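L protein (CAS virus, PDB 5MV0) probably cleaves host mRNAs near their 5' caps through this N-terminal endonuclease domain, providing primers for transcription by the viral polymerase. Local coordinates at residues 156-160 with 198-203; 6-10 with 164-168; 24-29 with 43-48. The contacts are given in a common frame with arbitrary orientation. Where two conformers were deposited one is given. Numbering follows the deposited sequence.

In the fold
From the N terminus, helix 4-20 leads into segment 24-29, a 3-10 end followed by loop, which contact 3 fastens to the middle of helix 34-57, closing a short loop, with 13 residues between the two segments. Contact 2 spans most of the domain: it brings the start of helix 4-20 against helix 155-170, and contact 3 falls wholly within this span. Contact 1 joins the first turns of helix 155-170 to the C-terminal segment 198-203; its segments alternate with those of contact 2, so the two cross. They also touch, with Phe203 packing on Leu9. Leu158 meets Ile48, linking contact 1 to contact 3 across the helical part of the fold.

Contact 1 of 3, residues 156-160 with 198-203; sequences RLLFE and TLTSEF
Residues 156-160 form a regular helical segment, while 198-200 are the end of a short helix that gives way at Ser201 to an extended tail through Phe203. In CA register, Arg156 faces Thr198 (7.8 Å) and Glu160 faces Phe203 (8.2 Å); 421 Å² is buried. The polar core is the Arg156 guanidinium, carried by a t, p, t side chain. Arg156 NH2 donates to Ser201 OG at 2.7 Å, near the guanidinium plane, and Arg156 NE forms a salt bridge with Glu160 OE2 (3.0 Å) one turn along the helix. The group is sandwiched: Phe203 lies over one face, Thr198 O over the other. Two CH-pi contacts follow. Thr198 CG2 sits 3.4 Å from the centroid of the Phe159 ring, almost on its normal, and Glu160 CG (chi1 and chi2 both m) lies 3.7 Å from the centroid of the Phe203 ring, again over the face. Apolar contacts complete the interface, with Leu157 CD2 3.7 Å from Phe203 CZ and Phe159 CE1 3.9 Å from Leu199 CD2; both phenylalanines have chi1 t. An i, i+4 Arg-Glu salt bridge on helix 155-170 thus meets the C-terminal end of helix 196-200, Arg156 binding Ser201, the first residue to leave helical phi/psi. Val13 of helix 4-20 touches Glu160 and Phe203, whereas Leu191 of helix 181-192 touches Phe159 and Leu199.

Contact 2 of 3, residues 6-10 with 164-168; sequences DTNLL and LSLSI
Leu164, with 93 Å² buried by the contact, is the centre of a near-antiparallel helix pair. Segments 6-10 and 164-168 are both helical throughout, their short axes approaching to 9.7 Å with a signed crossing angle of -155°; the closest CA pair is Asp6 and Leu164, 6.1 Å apart. Leu164 adopts the m, t rotamer and points toward the other helix. Its CD1 enters the space beside Leu9 and Leu10, lying 3.9 Å from Leu9 CG, 3.7 Å from Leu10 N and 4.0 Å from Leu10 CB, while Leu164 CD2 comes 4.0 Å from Asp6 OD1.

Asp6 has the next largest area covered by the partner helix, 68 Å². From chi1 m its carboxylate extends to Ser167, whose hydroxyl donates a short 2.5 Å hydrogen bond from Ser167 OG to Asp6 OD2; the serine is in the t rotamer. Asp6 CB also rests 4.1 Å from Ile168 CG1, so the residue combines a polar end with an apolar stem.

Leu10 (65 Å²), in the t, p rotamer, directs CD2 to 3.8 Å from Ile168 CD1. Ile168 CD1 in turn lies 3.7 Å from Thr7 OG1, an oxygen already bonded to Met3 O. Leu37 of helix 34-57 closes over Thr7 and Leu10.

The arrangement is an antiparallel helix packing with an apolar seam and one hydrogen bond, Ser167 to Asp6, at its partly exposed margin, joining the first helix to helix 155-170 in the helical part of an arenavirus cap-snatching domain, a member of the PDDEXK nuclease clan.

Contact 3 of 3, residues 24-29 with 43-48; sequences LYKQSS and RLRATI
Residues 24-27 are the last part of a 3-10 segment that starts earlier in the chain, with Gln27 N bonded to Leu24 O at 3.0 Å; the facing residues 43-48 are helical. CA register pairs Leu24 with Ile48 (7.6 Å) and Ser28 with Leu44 (6.5 Å). Leu24, in the m, t rotamer, points toward the helix and sets CD1 3.6 Å from Ile48 CG1 and 4.1 Å from Leu44 CD1, while Leu24 CD2 lies 3.6 Å from Thr47 CG2. Tyr25 turns away, its hydroxyl bonded to Asp33 of a neighbouring subunit. In the chain this segment links helices 4-20 and 34-57 of the cap-snatching domain; Leu18 of the former touches Leu24, Ser28 and Leu44. Next, Gln27 OE1 approaches Thr47 CG2 to 3.2 Å, and Gln27 O lies over a face of the Arg43 guanidinium, 2.9 Å from Arg43 NH1 but poorly angled for a hydrogen bond. Ser28, now extended, accepts a weak hydrogen bond from Arg43 NH2 to Ser28 OG (2.5 Å); Arg43 NH2 is also bonded to Ser40. Finally, Ser29 OG hydrogen-bonds a water at 2.8 Å, and this water accepts a weak hydrogen bond from Arg43 NE at 3.0 Å.

Contact 1 of 3, residues 156-160 with 198-203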
# COMPACT_ATOMS: atom_id res chain seq x y z
N ARG B 156 10.57 12.61 1.35
CA ARG B 156 9.62 13.70 1.52
C ARG B 156 8.38 13.23 2.27
O ARG B 156 7.78 14.00 3.05
CB ARG B 156 9.24 14.28 0.16
CG ARG B 156 8.35 15.49 0.23
CD ARG B 156 8.97 16.56 1.10
NE ARG B 156 8.10 17.73 1.25
CZ ARG B 156 8.20 18.84 0.53
NH1 ARG B 156 9.13 18.95 -0.42
NH2 ARG B 156 7.36 19.85 0.76
N LEU B 157 7.96 11.99 2.06
CA LEU B 157 6.77 11.50 2.75
C LEU B 157 7.04 11.25 4.23
O LEU B 157 6.18 11.53 5.08
CB LEU B 157 6.24 10.23 2.06
CG LEU B 157 5.74 10.41 0.62
CD1 LEU B 157 5.21 9.09 0.05
CD2 LEU B 157 4.66 11.50 0.56
N LEU B 158 8.22 10.73 4.57
CA LEU B 158 8.61 10.64 5.98
C LEU B 158 8.62 12.01 6.62
O LEU B 158 8.22 12.17 7.79
CB LEU B 158 10.00 10.02 6.13
CG LEU B 158 10.18 8.51 6.27
CD1 LEU B 158 9.52 7.97 7.56
CD2 LEU B 158 9.65 7.82 5.05
N PHE B 159 9.12 13.01 5.90
CA PHE B 159 9.10 14.38 6.39
C PHE B 159 7.68 14.86 6.64
O PHE B 159 7.39 15.48 7.67
CB PHE B 159 9.80 15.32 5.40
CG PHE B 159 9.53 16.77 5.70
CD1 PHE B 159 10.18 17.40 6.76
CD2 PHE B 159 8.58 17.49 4.97
CE1 PHE B 159 9.91 18.73 7.07
CE2 PHE B 159 8.30 18.81 5.28
CZ PHE B 159 8.97 19.44 6.32
N GLU B 160 6.78 14.62 5.68
CA GLU B 160 5.40 15.10 5.82
C GLU B 160 4.68 14.45 7.00
O GLU B 160 3.83 15.09 7.62
CB GLU B 160 4.61 14.87 4.53
CG GLU B 160 5.10 15.71 3.37
CD GLU B 160 4.92 17.21 3.60
OE1 GLU B 160 3.96 17.60 4.30
OE2 GLU B 160 5.75 18.00 3.10
N THR B 198 12.64 22.12 2.24
CA THR B 198 11.65 21.12 2.61
C THR B 198 10.66 21.67 3.63
O THR B 198 9.45 21.45 3.53
CB THR B 198 12.37 19.89 3.15
OG1 THR B 198 13.29 19.40 2.15
CG2 THR B 198 11.38 18.78 3.51
N LEU B 199 11.17 22.42 4.62
CA LEU B 199 10.34 22.92 5.70
C LEU B 199 9.30 23.92 5.22
O LEU B 199 8.22 24.02 5.82
CB LEU B 199 11.22 23.56 6.78
CG LEU B 199 11.88 22.61 7.77
CD1 LEU B 199 13.08 23.26 8.46
CD2 LEU B 199 10.86 22.13 8.80
N THR B 200 9.59 24.67 4.15
CA THR B 200 8.74 25.79 3.77
C THR B 200 8.01 25.59 2.45
O THR B 200 7.15 26.40 2.10
CB THR B 200 9.56 27.10 3.69
OG1 THR B 200 10.58 26.99 2.67
CG2 THR B 200 10.19 27.42 5.04
N SER B 201 8.31 24.53 1.70
CA SER B 201 7.71 24.37 0.39
C SER B 201 6.30 23.78 0.52
O SER B 201 5.99 23.04 1.45
CB SER B 201 8.56 23.46 -0.48
OG SER B 201 8.61 22.16 0.09
N GLU B 202 5.45 24.13 -0.44
CA GLU B 202 4.11 23.57 -0.46
C GLU B 202 4.17 22.09 -0.82
O GLU B 202 4.99 21.67 -1.64
CB GLU B 202 3.21 24.32 -1.45
CG GLU B 202 2.14 23.44 -2.10
CD GLU B 202 0.93 24.22 -2.58
OE1 GLU B 202 0.85 25.44 -2.30
OE2 GLU B 202 0.05 23.61 -3.24
N PHE B 203 3.34 21.29 -0.17
CA PHE B 203 3.21 19.87 -0.48
C PHE B 203 1.74 19.59 -0.78
O PHE B 203 0.86 19.99 -0.01
CB PHE B 203 3.69 18.98 0.67
CG PHE B 203 3.51 17.51 0.40
CD1 PHE B 203 4.41 16.82 -0.40
CD2 PHE B 203 2.43 16.82 0.94
CE1 PHE B 203 4.24 15.46 -0.67
CE2 PHE B 203 2.26 15.47 0.68
CZ PHE B 203 3.17 14.79 -0.13

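Contact 2 of 3, residues 6-10 with 164-168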
# COMPACT_ATOMS: atom_id res chain seq x y z
N ASP B 6 -4.75 20.19 6.96
CA ASP B 6 -3.62 19.35 7.34
C ASP B 6 -4.04 17.90 7.51
O ASP B 6 -3.31 16.98 7.11
CB ASP B 6 -2.99 19.86 8.64
CG ASP B 6 -2.15 21.11 8.45
OD1 ASP B 6 -1.82 21.46 7.29
OD2 ASP B 6 -1.81 21.75 9.47
N THR B 7 -5.20 17.67 8.13
CA THR B 7 -5.65 16.30 8.36
C THR B 7 -5.93 15.57 7.05
O THR B 7 -5.55 14.40 6.89
CB THR B 7 -6.89 16.30 9.26
OG1 THR B 7 -6.55 16.86 10.54
CG2 THR B 7 -7.40 14.88 9.47
N ASN B 8 -6.58 16.24 6.10
CA ASN B 8 -6.85 15.61 4.81
C ASN B 8 -5.56 15.28 4.08
O ASN B 8 -5.46 14.25 3.39
CB ASN B 8 -7.71 16.52 3.94
CG ASN B 8 -9.15 16.56 4.41
OD1 ASN B 8 -9.63 15.63 5.06
ND2 ASN B 8 -9.84 17.65 4.08
N LEU B 9 -4.58 16.18 4.18
CA LEU B 9 -3.31 15.95 3.51
C LEU B 9 -2.54 14.81 4.17
O LEU B 9 -1.95 13.97 3.48
CB LEU B 9 -2.49 17.25 3.54
CG LEU B 9 -1.22 17.27 2.68
CD1 LEU B 9 -1.55 16.96 1.19
CD2 LEU B 9 -0.51 18.63 2.81
N LEU B 10 -2.55 14.75 5.50
CA LEU B 10 -1.84 13.67 6.18
C LEU B 10 -2.45 12.31 5.87
O LEU B 10 -1.73 11.32 5.74
CB LEU B 10 -1.82 13.95 7.69
CG LEU B 10 -1.13 12.92 8.60
CD1 LEU B 10 0.32 12.73 8.19
CD2 LEU B 10 -1.23 13.40 10.05
N LEU B 164 3.25 17.36 9.33
CA LEU B 164 1.80 17.48 9.41
C LEU B 164 1.27 17.03 10.76
O LEU B 164 0.32 17.62 11.28
CB LEU B 164 1.12 16.68 8.29
CG LEU B 164 1.43 17.18 6.87
CD1 LEU B 164 0.82 16.27 5.82
CD2 LEU B 164 0.97 18.63 6.69
N SER B 165 1.88 16.00 11.35
CA SER B 165 1.45 15.59 12.68
C SER B 165 1.76 16.68 13.71
O SER B 165 0.93 16.96 14.58
CB SER B 165 2.08 14.26 13.07
OG SER B 165 3.47 14.39 13.30
N LEU B 166 2.95 17.31 13.62
CA LEU B 166 3.29 18.39 14.55
C LEU B 166 2.40 19.61 14.36
O LEU B 166 2.02 20.27 15.34
CB LEU B 166 4.76 18.80 14.38
CG LEU B 166 5.76 17.85 15.05
CD1 LEU B 166 7.18 18.28 14.71
CD2 LEU B 166 5.54 17.79 16.56
N SER B 167 2.07 19.93 13.11
CA SER B 167 1.15 21.03 12.86
C SER B 167 -0.21 20.78 13.51
O SER B 167 -0.79 21.68 14.15
CB SER B 167 1.01 21.25 11.36
OG SER B 167 0.07 22.27 11.11
N ILE B 168 -0.75 19.57 13.34
CA ILE B 168 -2.00 19.20 14.00
C ILE B 168 -1.87 19.31 15.52
O ILE B 168 -2.69 19.96 16.18
CB ILE B 168 -2.41 17.78 13.59
CG1 ILE B 168 -2.95 17.78 12.15
CG2 ILE B 168 -3.43 17.19 14.56
CD1 ILE B 168 -3.03 16.41 11.53

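Contact 3 of 3, residues 24-29 with 43-48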
# COMPACT_ATOMS: atom_id res chain seq x y z
N LEU B 24 3.39 -2.43 5.78
CA LEU B 24 3.07 -1.55 6.90
C LEU B 24 1.57 -1.46 7.16
O LEU B 24 1.18 -0.98 8.24
CB LEU B 24 3.63 -0.15 6.63
CG LEU B 24 5.15 -0.02 6.48
CD1 LEU B 24 5.50 1.32 5.84
CD2 LEU B 24 5.80 -0.14 7.84
N TYR B 25 0.74 -1.88 6.20
CA TYR B 25 -0.71 -1.70 6.33
C TYR B 25 -1.23 -2.32 7.62
O TYR B 25 -2.10 -1.75 8.29
CB TYR B 25 -1.44 -2.32 5.13
CG TYR B 25 -2.93 -2.50 5.37
CD1 TYR B 25 -3.45 -3.75 5.69
CD2 TYR B 25 -3.81 -1.42 5.30
CE1 TYR B 25 -4.81 -3.93 5.92
CE2 TYR B 25 -5.16 -1.59 5.53
CZ TYR B 25 -5.65 -2.84 5.84
OH TYR B 25 -6.99 -3.00 6.09
N LYS B 26 -0.72 -3.49 7.99
CA LYS B 26 -1.30 -4.19 9.13
C LYS B 26 -0.95 -3.53 10.46
O LYS B 26 -1.60 -3.80 11.47
CB LYS B 26 -0.87 -5.66 9.15
CG LYS B 26 0.63 -5.90 9.03
CD LYS B 26 0.93 -7.40 8.93
CE LYS B 26 2.40 -7.66 8.63
NZ LYS B 26 2.75 -7.21 7.24
N GLN B 27 0.05 -2.66 10.47
CA GLN B 27 0.50 -1.96 11.66
C GLN B 27 0.03 -0.52 11.72
O GLN B 27 0.42 0.21 12.63
CB GLN B 27 2.02 -1.99 11.73
CG GLN B 27 2.61 -3.35 12.00
CD GLN B 27 4.08 -3.25 12.25
OE1 GLN B 27 4.87 -3.07 11.30
NE2 GLN B 27 4.49 -3.32 13.52
N SER B 28 -0.80 -0.09 10.78
CA SER B 28 -1.14 1.32 10.71
C SER B 28 -2.65 1.49 10.66
O SER B 28 -3.42 0.53 10.77
CB SER B 28 -0.46 1.98 9.51
OG SER B 28 -0.30 3.37 9.75
N SER B 29 -3.07 2.74 10.52
CA SER B 29 -4.48 3.07 10.57
C SER B 29 -4.67 4.44 9.97
O SER B 29 -3.79 5.31 10.04
CB SER B 29 -5.02 3.05 12.00
OG SER B 29 -4.27 3.90 12.85
N ARG B 43 3.59 7.12 14.86
CA ARG B 43 3.96 5.59 14.97
C ARG B 43 4.48 4.94 13.59
O ARG B 43 5.49 4.23 13.48
CB ARG B 43 2.76 4.79 15.47
CG ARG B 43 3.07 3.30 15.63
CD ARG B 43 1.91 2.45 15.16
NE ARG B 43 1.20 3.16 14.11
CZ ARG B 43 1.50 3.09 12.82
NH1 ARG B 43 2.49 2.29 12.38
NH2 ARG B 43 0.79 3.83 11.98
N LEU B 44 3.84 5.43 12.53
CA LEU B 44 4.27 4.93 11.23
C LEU B 44 5.70 5.35 10.91
O LEU B 44 6.49 4.56 10.36
CB LEU B 44 3.31 5.43 10.15
CG LEU B 44 3.52 4.92 8.72
CD1 LEU B 44 3.41 3.39 8.66
CD2 LEU B 44 2.55 5.61 7.73
N ARG B 45 6.06 6.58 11.24
CA ARG B 45 7.44 7.02 11.05
C ARG B 45 8.43 6.08 11.74
O ARG B 45 9.43 5.64 11.14
CB ARG B 45 7.57 8.45 11.57
CG ARG B 45 8.95 9.02 11.63
CD ARG B 45 8.83 10.51 11.99
NE ARG B 45 10.14 11.13 12.12
CZ ARG B 45 10.84 11.17 13.24
NH1 ARG B 45 10.36 10.61 14.35
NH2 ARG B 45 12.03 11.75 13.26
N ALA B 46 8.14 5.73 13.00
CA ALA B 46 9.01 4.81 13.74
C ALA B 46 8.97 3.41 13.14
O ALA B 46 10.01 2.73 13.11
CB ALA B 46 8.59 4.77 15.22
N THR B 47 7.80 2.96 12.68
CA THR B 47 7.68 1.61 12.13
C THR B 47 8.42 1.48 10.80
O THR B 47 8.99 0.42 10.50
CB THR B 47 6.20 1.23 11.94
OG1 THR B 47 5.54 1.27 13.21
CG2 THR B 47 6.07 -0.15 11.40
N ILE B 48 8.40 2.53 9.98
CA ILE B 48 9.18 2.53 8.73
C ILE B 48 10.67 2.36 9.04
O ILE B 48 11.38 1.56 8.40
CB ILE B 48 8.90 3.82 7.94
CG1 ILE B 48 7.42 3.84 7.48
CG2 ILE B 48 9.85 3.95 6.75
CD1 ILE B 48 6.97 5.19 6.90
O HOH W 1 -1.74 3.30 13.81